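Local coordinates for MutS2 protein (Thermus thermophilus, PDB 2ZQE) that probably cuts DNA through its C-terminal Smr endonuclease domain, the part described here, and is thought thereby to suppress homologous recombination, at residues A[15-20]-A[45-50]; A[19-24]-A[36-41]; A[23-28]-A[53-58]. All coordinates share one frame; numbering follows the deposited sequence.

Contact 1. Residues A[15-20]-A[45-50]; sequences AEALLE and GALRQA
Ala17 and Leu18, neighbours on helix 14-30, each meet a different turn of helix 46-57, and together they show how two helices can be joined by little more than methyl groups. The CB of Ala17 points toward the other helix. There it meets one branch of Leu47, with Ala17 CB and Leu47 CD2 3.7 Å apart. The bond by which Leu47 leaves its backbone does not aim at Ala17, but the chain beyond it comes near: with CG opposite the carbonyl carbon (chi1 -63°), CD2 reaches the alanine, while the side chain also rests on Val14 and His40. Leu18, next along, likewise reaches the contact only with its tip. Leu18 CD2 lies 3.8 Å from the backbone oxygen Ala50 O. The other branch makes a looser approach, Leu18 CD1 to Ala50 CB at 4.5 Å. The same leucine continues along helix 46-57 onto Ile51 and Ala54. Each pair sets an alanine against a leucine, and the backbones come as near as 7.2 Å between Ala17 CA and Leu47 CA. The two helices lie side by side on one face of the mixed four-stranded sheet, the alpha/beta layout of this Smr domain.

Contact 2. Residues A[19-24]-A[36-41]; sequences LEVDQA and LRLLHG
Leu38 sends one methyl group against the forked end of Val21, and the two side chains cross at about a right angle. The apolar contacts of this helix-on-strand pairing begin there: Leu38 CD1 is almost equally far from the two branches of the valine, 4.1 Å from Val21 CG2 and 4.2 Å from Val21 CG1. One turn further along the helix Ala24 takes up Leu36, whose CD2 lies 4.0 Å from Ala24 CB. Leu36 has its CG swung away from its backbone N (chi1 172°), and the same CD2 also lies against the helix backbone, 3.8 Å from Ala24 O. Leu36 and Leu38, two apart on the strand, thus face the helix together, and all four residues are buried.

The segments belong to a beta-alpha-beta unit in which strand 6-8 leads through helix 14-30 into strand 35-39, parallel to the first. Ala24 accordingly touches Val7 of the partner strand as well, while Leu38 extends to Val79 on the other neighbouring strand.

Backbone hydrogen bonds tie strand 35-39 to the strands on either side, 6-8 and 76-81. Beyond its end, the ring of His40 donates from ND1 to Gly41 O at 2.9 Å, nearly straight at 171° and in the plane of the ring, meeting a lone pair of the carbonyl. With NE2 bonded to Thr77 OG1, both ring nitrogens are engaged, which would limit rotation of the imidazole.

Contact 3. Residues A[23-28]-A[53-58]; sequences QALEEA and EALRRD
Leu25 reaches from helix 14-30 to both Leu55 and Asp58, and its course from backbone to tip gives a clear case of one methyl group lying against both an apolar and a polar neighbour. CB points toward the segment 53-58, and CG follows beside the backbone N, opposite the carbonyl carbon (chi1 -71°). This carries CD1 forward to make the contact, while CD2 turns to Leu36 on the sheet. Leu25 CD1 meets Leu55 CD2 at 3.9 Å. The bond by which Leu55 leaves its backbone does not aim at Leu25, and only its end comes close. Leu25 CD1 also lies 3.3 Å from Asp58 OD2, a carboxylate oxygen approaching from the opposite direction. The oxygen's polar bonding is made elsewhere: OD2 forms a salt bridge with Arg60, whose guanidinium also pairs with Glu26 on the leucine's own helix. That arginine therefore links the two segments through their acidic side chains, beside the apolar meeting of the leucines. Leu25 reaches from its helix toward helix 46-57 and the sheet, touching Leu81 of strand 76-81. Leu55 faces it from helix 46-57 and lies on Leu38, Thr77, Val79, Val61 and Phe64, so that three neighbouring strands support the place where the helices meet.

How the contacts relate
All three contacts start from successive parts of helix 14-30. Contact 2 sets it on strand 35-39 and is the most central, with every touching residue buried. Contacts 1 and 3 set it against the two ends of helix 46-57: contact 1 is only partly buried, contact 3 is again buried but includes a carboxylate. Contacts 1 and 2 meet through apolar groups and backbone oxygens, whereas contact 3 adds a charged side chain whose partner lies nearby. Packing joins them: Leu18 CD2 and Ala54 CB, at 3.6 Å, connect contacts 1 and 3, Leu38 and Leu55 connect contacts 2 and 3, and Leu47 and Arg48 lie against His40, joining contacts 1 and 2.

Contact 1. Residues A[15-20]-A[45-50]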
loop_
_atom_site.group_PDB
_atom_site.type_symbol
_atom_site.label_atom_id
_atom_site.label_comp_id
_atom_site.label_asym_id
_atom_site.label_seq_id
_atom_site.Cartn_x
_atom_site.Cartn_y
_atom_site.Cartn_z
ATOM N N ALA A 15 0.359 -9.909 8.924
ATOM C CA ALA A 15 -0.997 -10.426 8.655
ATOM C C ALA A 15 -2.081 -9.355 8.776
ATOM O O ALA A 15 -2.975 -9.255 7.921
ATOM C CB ALA A 15 -1.294 -11.610 9.569
ATOM N N GLU A 16 -2.009 -8.543 9.829
ATOM C CA GLU A 16 -2.979 -7.466 10.017
ATOM C C GLU A 16 -2.843 -6.440 8.886
ATOM O O GLU A 16 -3.847 -5.965 8.331
ATOM C CB GLU A 16 -2.721 -6.750 11.335
ATOM C CG GLU A 16 -3.154 -7.486 12.597
ATOM C CD GLU A 16 -2.675 -6.739 13.842
ATOM O OE1 GLU A 16 -1.476 -6.451 13.911
ATOM O OE2 GLU A 16 -3.500 -6.394 14.727
ATOM N N ALA A 17 -1.599 -6.116 8.555
ATOM C CA ALA A 17 -1.315 -5.139 7.494
ATOM C C ALA A 17 -1.863 -5.590 6.147
ATOM O O ALA A 17 -2.494 -4.810 5.432
ATOM C CB ALA A 17 0.198 -4.838 7.408
ATOM N N LEU A 18 -1.644 -6.855 5.805
ATOM C CA LEU A 18 -2.162 -7.382 4.535
ATOM C C LEU A 18 -3.692 -7.434 4.477
ATOM O O LEU A 18 -4.283 -7.163 3.431
ATOM C CB LEU A 18 -1.561 -8.757 4.231
ATOM C CG LEU A 18 -0.100 -8.713 3.763
ATOM C CD1 LEU A 18 0.358 -10.099 3.327
ATOM C CD2 LEU A 18 0.145 -7.734 2.647
ATOM N N LEU A 19 -4.325 -7.791 5.599
ATOM C CA LEU A 19 -5.791 -7.710 5.692
ATOM C C LEU A 19 -6.298 -6.283 5.431
ATOM O O LEU A 19 -7.280 -6.069 4.676
ATOM C CB LEU A 19 -6.272 -8.235 7.059
ATOM C CG LEU A 19 -7.789 -8.246 7.291
ATOM C CD1 LEU A 19 -8.455 -9.208 6.332
ATOM C CD2 LEU A 19 -8.063 -8.665 8.708
ATOM N N GLU A 20 -5.634 -5.302 6.048
ATOM C CA GLU A 20 -6.024 -3.916 5.854
ATOM C C GLU A 20 -5.732 -3.440 4.443
ATOM O O GLU A 20 -6.507 -2.664 3.883
ATOM C CB GLU A 20 -5.400 -2.993 6.913
ATOM C CG GLU A 20 -5.778 -1.511 6.763
ATOM C CD GLU A 20 -7.276 -1.291 6.582
ATOM O OE1 GLU A 20 -8.052 -1.948 7.303
ATOM O OE2 GLU A 20 -7.679 -0.465 5.720
ATOM N N GLY A 45 11.461 -3.533 7.689
ATOM C CA GLY A 45 11.103 -3.744 6.284
ATOM C C GLY A 45 10.098 -4.861 6.052
ATOM O O GLY A 45 9.680 -5.078 4.916
ATOM N N ALA A 46 9.707 -5.575 7.113
ATOM C CA ALA A 46 8.815 -6.730 6.954
ATOM C C ALA A 46 7.481 -6.343 6.326
ATOM O O ALA A 46 6.962 -7.071 5.465
ATOM C CB ALA A 46 8.602 -7.438 8.305
ATOM N N LEU A 47 6.928 -5.198 6.740
ATOM C CA LEU A 47 5.691 -4.716 6.104
ATOM C C LEU A 47 5.891 -4.361 4.638
ATOM O O LEU A 47 5.108 -4.799 3.789
ATOM C CB LEU A 47 5.075 -3.547 6.876
ATOM C CG LEU A 47 4.599 -3.788 8.314
ATOM C CD1 LEU A 47 3.763 -2.587 8.765
ATOM C CD2 LEU A 47 3.761 -5.061 8.445
ATOM N N ARG A 48 6.926 -3.570 4.337
ATOM C CA ARG A 48 7.182 -3.156 2.958
ATOM C C ARG A 48 7.284 -4.388 2.059
ATOM O O ARG A 48 6.633 -4.454 1.009
ATOM C CB ARG A 48 8.451 -2.298 2.852
ATOM C CG ARG A 48 8.792 -1.889 1.409
ATOM C CD ARG A 48 10.101 -1.073 1.372
ATOM N NE ARG A 48 10.490 -0.770 -0.009
ATOM C CZ ARG A 48 11.150 -1.613 -0.808
ATOM N NH1 ARG A 48 11.505 -2.829 -0.389
ATOM N NH2 ARG A 48 11.435 -1.254 -2.050
ATOM N N GLN A 49 8.118 -5.348 2.454
ATOM C CA GLN A 49 8.339 -6.518 1.614
ATOM C C GLN A 49 7.075 -7.330 1.394
ATOM O O GLN A 49 6.774 -7.726 0.252
ATOM C CB GLN A 49 9.442 -7.404 2.186
ATOM C CG GLN A 49 9.811 -8.550 1.244
ATOM C CD GLN A 49 11.261 -8.952 1.384
ATOM O OE1 GLN A 49 11.686 -9.385 2.441
ATOM N NE2 GLN A 49 12.030 -8.824 0.294
ATOM N N ALA A 50 6.336 -7.581 2.481
ATOM C CA ALA A 50 5.128 -8.399 2.399
ATOM C C ALA A 50 4.055 -7.708 1.568
ATOM O O ALA A 50 3.392 -8.335 0.744
ATOM C CB ALA A 50 4.595 -8.734 3.790
#

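Contact 2. Residues A[19-24]-A[36-41]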
loop_
_atom_site.group_PDB
_atom_site.type_symbol
_atom_site.label_atom_id
_atom_site.label_comp_id
_atom_site.label_asym_id
_atom_site.label_seq_id
_atom_site.Cartn_x
_atom_site.Cartn_y
_atom_site.Cartn_z
ATOM N N LEU A 19 -4.325 -7.791 5.599
ATOM C CA LEU A 19 -5.791 -7.710 5.692
ATOM C C LEU A 19 -6.298 -6.283 5.431
ATOM O O LEU A 19 -7.280 -6.069 4.676
ATOM C CB LEU A 19 -6.272 -8.235 7.059
ATOM C CG LEU A 19 -7.789 -8.246 7.291
ATOM C CD1 LEU A 19 -8.455 -9.208 6.332
ATOM C CD2 LEU A 19 -8.063 -8.665 8.708
ATOM N N GLU A 20 -5.634 -5.302 6.048
ATOM C CA GLU A 20 -6.024 -3.916 5.854
ATOM C C GLU A 20 -5.732 -3.440 4.443
ATOM O O GLU A 20 -6.507 -2.664 3.883
ATOM C CB GLU A 20 -5.400 -2.993 6.913
ATOM C CG GLU A 20 -5.778 -1.511 6.763
ATOM C CD GLU A 20 -7.276 -1.291 6.582
ATOM O OE1 GLU A 20 -8.052 -1.948 7.303
ATOM O OE2 GLU A 20 -7.679 -0.465 5.720
ATOM N N VAL A 21 -4.618 -3.880 3.864
ATOM C CA VAL A 21 -4.322 -3.511 2.473
ATOM C C VAL A 21 -5.415 -4.021 1.525
ATOM O O VAL A 21 -5.884 -3.288 0.653
ATOM C CB VAL A 21 -2.928 -3.983 2.029
ATOM C CG1 VAL A 21 -2.777 -3.870 0.515
ATOM C CG2 VAL A 21 -1.864 -3.144 2.738
ATOM N N ASP A 22 -5.841 -5.257 1.724
ATOM C CA ASP A 22 -6.921 -5.835 0.926
ATOM C C ASP A 22 -8.190 -4.972 1.012
ATOM O O ASP A 22 -8.803 -4.656 -0.016
ATOM C CB ASP A 22 -7.186 -7.266 1.401
ATOM C CG ASP A 22 -8.371 -7.900 0.710
ATOM O OD1 ASP A 22 -8.414 -7.891 -0.539
ATOM O OD2 ASP A 22 -9.267 -8.412 1.427
ATOM N N GLN A 23 -8.539 -4.550 2.228
ATOM C CA GLN A 23 -9.703 -3.688 2.444
ATOM C C GLN A 23 -9.525 -2.303 1.829
ATOM O O GLN A 23 -10.449 -1.762 1.189
ATOM C CB GLN A 23 -10.034 -3.578 3.935
ATOM C CG GLN A 23 -11.360 -2.867 4.206
ATOM C CD GLN A 23 -12.565 -3.585 3.584
ATOM O OE1 GLN A 23 -12.573 -4.816 3.438
ATOM N NE2 GLN A 23 -13.595 -2.807 3.216
ATOM N N ALA A 24 -8.340 -1.719 2.012
ATOM C CA ALA A 24 -8.082 -0.380 1.486
ATOM C C ALA A 24 -8.121 -0.350 -0.047
ATOM O O ALA A 24 -8.604 0.625 -0.632
ATOM C CB ALA A 24 -6.749 0.149 2.009
ATOM N N LEU A 36 -3.557 5.194 -4.266
ATOM C CA LEU A 36 -3.665 4.911 -2.841
ATOM C C LEU A 36 -2.271 4.845 -2.240
ATOM O O LEU A 36 -1.393 4.157 -2.764
ATOM C CB LEU A 36 -4.380 3.573 -2.633
ATOM C CG LEU A 36 -4.438 3.002 -1.220
ATOM C CD1 LEU A 36 -5.223 3.892 -0.268
ATOM C CD2 LEU A 36 -5.021 1.605 -1.284
ATOM N N ARG A 37 -2.071 5.556 -1.137
ATOM C CA ARG A 37 -0.786 5.505 -0.425
ATOM C C ARG A 37 -0.865 4.563 0.764
ATOM O O ARG A 37 -1.780 4.648 1.568
ATOM C CB ARG A 37 -0.365 6.895 0.048
ATOM C CG ARG A 37 0.123 7.800 -1.074
ATOM C CD ARG A 37 0.180 9.262 -0.610
ATOM N NE ARG A 37 1.032 9.465 0.572
ATOM C CZ ARG A 37 2.356 9.636 0.560
ATOM N NH1 ARG A 37 3.044 9.619 -0.575
ATOM N NH2 ARG A 37 2.998 9.802 1.708
ATOM N N LEU A 38 0.099 3.650 0.851
ATOM C CA LEU A 38 0.192 2.725 1.968
ATOM C C LEU A 38 1.371 3.115 2.848
ATOM O O LEU A 38 2.526 2.896 2.505
ATOM C CB LEU A 38 0.344 1.283 1.445
ATOM C CG LEU A 38 -0.744 0.862 0.457
ATOM C CD1 LEU A 38 -0.400 -0.523 -0.115
ATOM C CD2 LEU A 38 -2.123 0.846 1.102
ATOM N N LEU A 39 1.064 3.737 3.981
ATOM C CA LEU A 39 2.094 4.142 4.930
ATOM C C LEU A 39 2.386 2.983 5.874
ATOM O O LEU A 39 1.632 2.738 6.827
ATOM C CB LEU A 39 1.600 5.378 5.700
ATOM C CG LEU A 39 2.430 5.893 6.877
ATOM C CD1 LEU A 39 3.860 6.151 6.435
ATOM C CD2 LEU A 39 1.776 7.152 7.473
ATOM N N HIS A 40 3.473 2.259 5.602
ATOM C CA HIS A 40 3.835 1.091 6.430
ATOM C C HIS A 40 5.088 1.299 7.252
ATOM O O HIS A 40 5.417 0.483 8.120
ATOM C CB HIS A 40 4.028 -0.160 5.569
ATOM C CG HIS A 40 4.734 0.094 4.274
ATOM N ND1 HIS A 40 6.062 0.456 4.204
ATOM C CD2 HIS A 40 4.297 0.016 2.999
ATOM C CE1 HIS A 40 6.413 0.588 2.938
ATOM N NE2 HIS A 40 5.357 0.341 2.184
ATOM N N GLY A 41 5.804 2.371 6.939
ATOM C CA GLY A 41 7.031 2.688 7.624
ATOM C C GLY A 41 8.193 1.832 7.178
ATOM O O GLY A 41 8.056 0.958 6.310
#

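Contact 3. Residues A[23-28]-A[53-58]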
loop_
_atom_site.group_PDB
_atom_site.type_symbol
_atom_site.label_atom_id
_atom_site.label_comp_id
_atom_site.label_asym_id
_atom_site.label_seq_id
_atom_site.Cartn_x
_atom_site.Cartn_y
_atom_site.Cartn_z
ATOM N N GLN A 23 -8.539 -4.550 2.228
ATOM C CA GLN A 23 -9.703 -3.688 2.444
ATOM C C GLN A 23 -9.525 -2.303 1.829
ATOM O O GLN A 23 -10.449 -1.762 1.189
ATOM C CB GLN A 23 -10.034 -3.578 3.935
ATOM C CG GLN A 23 -11.360 -2.867 4.206
ATOM C CD GLN A 23 -12.565 -3.585 3.584
ATOM O OE1 GLN A 23 -12.573 -4.816 3.438
ATOM N NE2 GLN A 23 -13.595 -2.807 3.216
ATOM N N ALA A 24 -8.340 -1.719 2.012
ATOM C CA ALA A 24 -8.082 -0.380 1.486
ATOM C C ALA A 24 -8.121 -0.350 -0.047
ATOM O O ALA A 24 -8.604 0.625 -0.632
ATOM C CB ALA A 24 -6.749 0.149 2.009
ATOM N N LEU A 25 -7.623 -1.408 -0.695
ATOM C CA LEU A 25 -7.671 -1.493 -2.166
ATOM C C LEU A 25 -9.127 -1.619 -2.605
ATOM O O LEU A 25 -9.561 -0.953 -3.554
ATOM C CB LEU A 25 -6.867 -2.698 -2.675
ATOM C CG LEU A 25 -5.346 -2.556 -2.543
ATOM C CD1 LEU A 25 -4.670 -3.918 -2.726
ATOM C CD2 LEU A 25 -4.810 -1.542 -3.546
ATOM N N GLU A 26 -9.887 -2.433 -1.874
ATOM C CA GLU A 26 -11.307 -2.606 -2.196
ATOM C C GLU A 26 -12.048 -1.267 -2.121
ATOM O O GLU A 26 -12.815 -0.911 -3.028
ATOM C CB GLU A 26 -11.951 -3.631 -1.257
ATOM C CG GLU A 26 -13.341 -4.124 -1.721
ATOM C CD GLU A 26 -13.345 -4.912 -3.039
ATOM O OE1 GLU A 26 -12.274 -5.263 -3.591
ATOM O OE2 GLU A 26 -14.467 -5.222 -3.524
ATOM N N GLU A 27 -11.807 -0.525 -1.043
ATOM C CA GLU A 27 -12.483 0.745 -0.823
ATOM C C GLU A 27 -12.033 1.794 -1.839
ATOM O O GLU A 27 -12.842 2.571 -2.342
ATOM C CB GLU A 27 -12.274 1.228 0.620
ATOM C CG GLU A 27 -13.024 0.339 1.614
ATOM C CD GLU A 27 -12.844 0.744 3.067
ATOM O OE1 GLU A 27 -12.355 1.855 3.337
ATOM O OE2 GLU A 27 -13.228 -0.060 3.944
ATOM N N ALA A 28 -10.744 1.808 -2.152
ATOM C CA ALA A 28 -10.202 2.793 -3.091
ATOM C C ALA A 28 -10.827 2.589 -4.474
ATOM O O ALA A 28 -11.248 3.560 -5.106
ATOM C CB ALA A 28 -8.678 2.705 -3.163
ATOM N N GLU A 53 4.928 -7.723 -2.268
ATOM C CA GLU A 53 4.643 -9.031 -2.871
ATOM C C GLU A 53 3.126 -9.278 -3.038
ATOM O O GLU A 53 2.662 -9.780 -4.077
ATOM C CB GLU A 53 5.337 -10.152 -2.085
ATOM C CG GLU A 53 5.201 -11.528 -2.746
ATOM C CD GLU A 53 5.928 -11.687 -4.093
ATOM O OE1 GLU A 53 6.732 -10.823 -4.509
ATOM O OE2 GLU A 53 5.694 -12.736 -4.745
ATOM N N ALA A 54 2.341 -8.884 -2.032
ATOM C CA ALA A 54 0.883 -8.970 -2.153
ATOM C C ALA A 54 0.359 -8.155 -3.347
ATOM O O ALA A 54 -0.537 -8.604 -4.099
ATOM C CB ALA A 54 0.217 -8.526 -0.862
ATOM N N LEU A 55 0.938 -6.968 -3.547
ATOM C CA LEU A 55 0.501 -6.075 -4.632
ATOM C C LEU A 55 0.826 -6.661 -6.000
ATOM O O LEU A 55 0.045 -6.500 -6.937
ATOM C CB LEU A 55 1.141 -4.696 -4.487
ATOM C CG LEU A 55 0.695 -3.876 -3.273
ATOM C CD1 LEU A 55 1.555 -2.613 -3.118
ATOM C CD2 LEU A 55 -0.825 -3.513 -3.312
ATOM N N ARG A 56 1.967 -7.338 -6.105
ATOM C CA ARG A 56 2.317 -8.046 -7.348
ATOM C C ARG A 56 1.235 -9.024 -7.777
ATOM O O ARG A 56 0.993 -9.189 -8.983
ATOM C CB ARG A 56 3.652 -8.799 -7.225
ATOM C CG ARG A 56 4.829 -7.836 -7.046
ATOM C CD ARG A 56 6.178 -8.541 -7.169
ATOM N NE ARG A 56 7.208 -7.526 -6.962
ATOM C CZ ARG A 56 7.817 -7.295 -5.799
ATOM N NH1 ARG A 56 7.549 -8.043 -4.734
ATOM N NH2 ARG A 56 8.686 -6.295 -5.703
ATOM N N ARG A 57 0.572 -9.645 -6.796
ATOM C CA ARG A 57 -0.421 -10.690 -7.059
ATOM C C ARG A 57 -1.845 -10.153 -7.159
ATOM O O ARG A 57 -2.782 -10.895 -7.480
ATOM C CB ARG A 57 -0.364 -11.734 -5.932
ATOM C CG ARG A 57 0.968 -12.416 -5.774
ATOM C CD ARG A 57 1.118 -13.056 -4.406
ATOM N NE ARG A 57 0.494 -14.371 -4.304
ATOM C CZ ARG A 57 -0.768 -14.595 -3.936
ATOM N NH1 ARG A 57 -1.578 -13.585 -3.635
ATOM N NH2 ARG A 57 -1.222 -15.842 -3.864
ATOM N N ASP A 58 -2.010 -8.854 -6.912
ATOM C CA ASP A 58 -3.336 -8.268 -6.771
ATOM C C ASP A 58 -3.878 -7.674 -8.073
ATOM O O ASP A 58 -3.331 -6.708 -8.607
ATOM C CB ASP A 58 -3.327 -7.212 -5.663
ATOM C CG ASP A 58 -4.711 -6.957 -5.100
ATOM O OD1 ASP A 58 -5.647 -6.697 -5.886
ATOM O OD2 ASP A 58 -4.879 -7.051 -3.864
#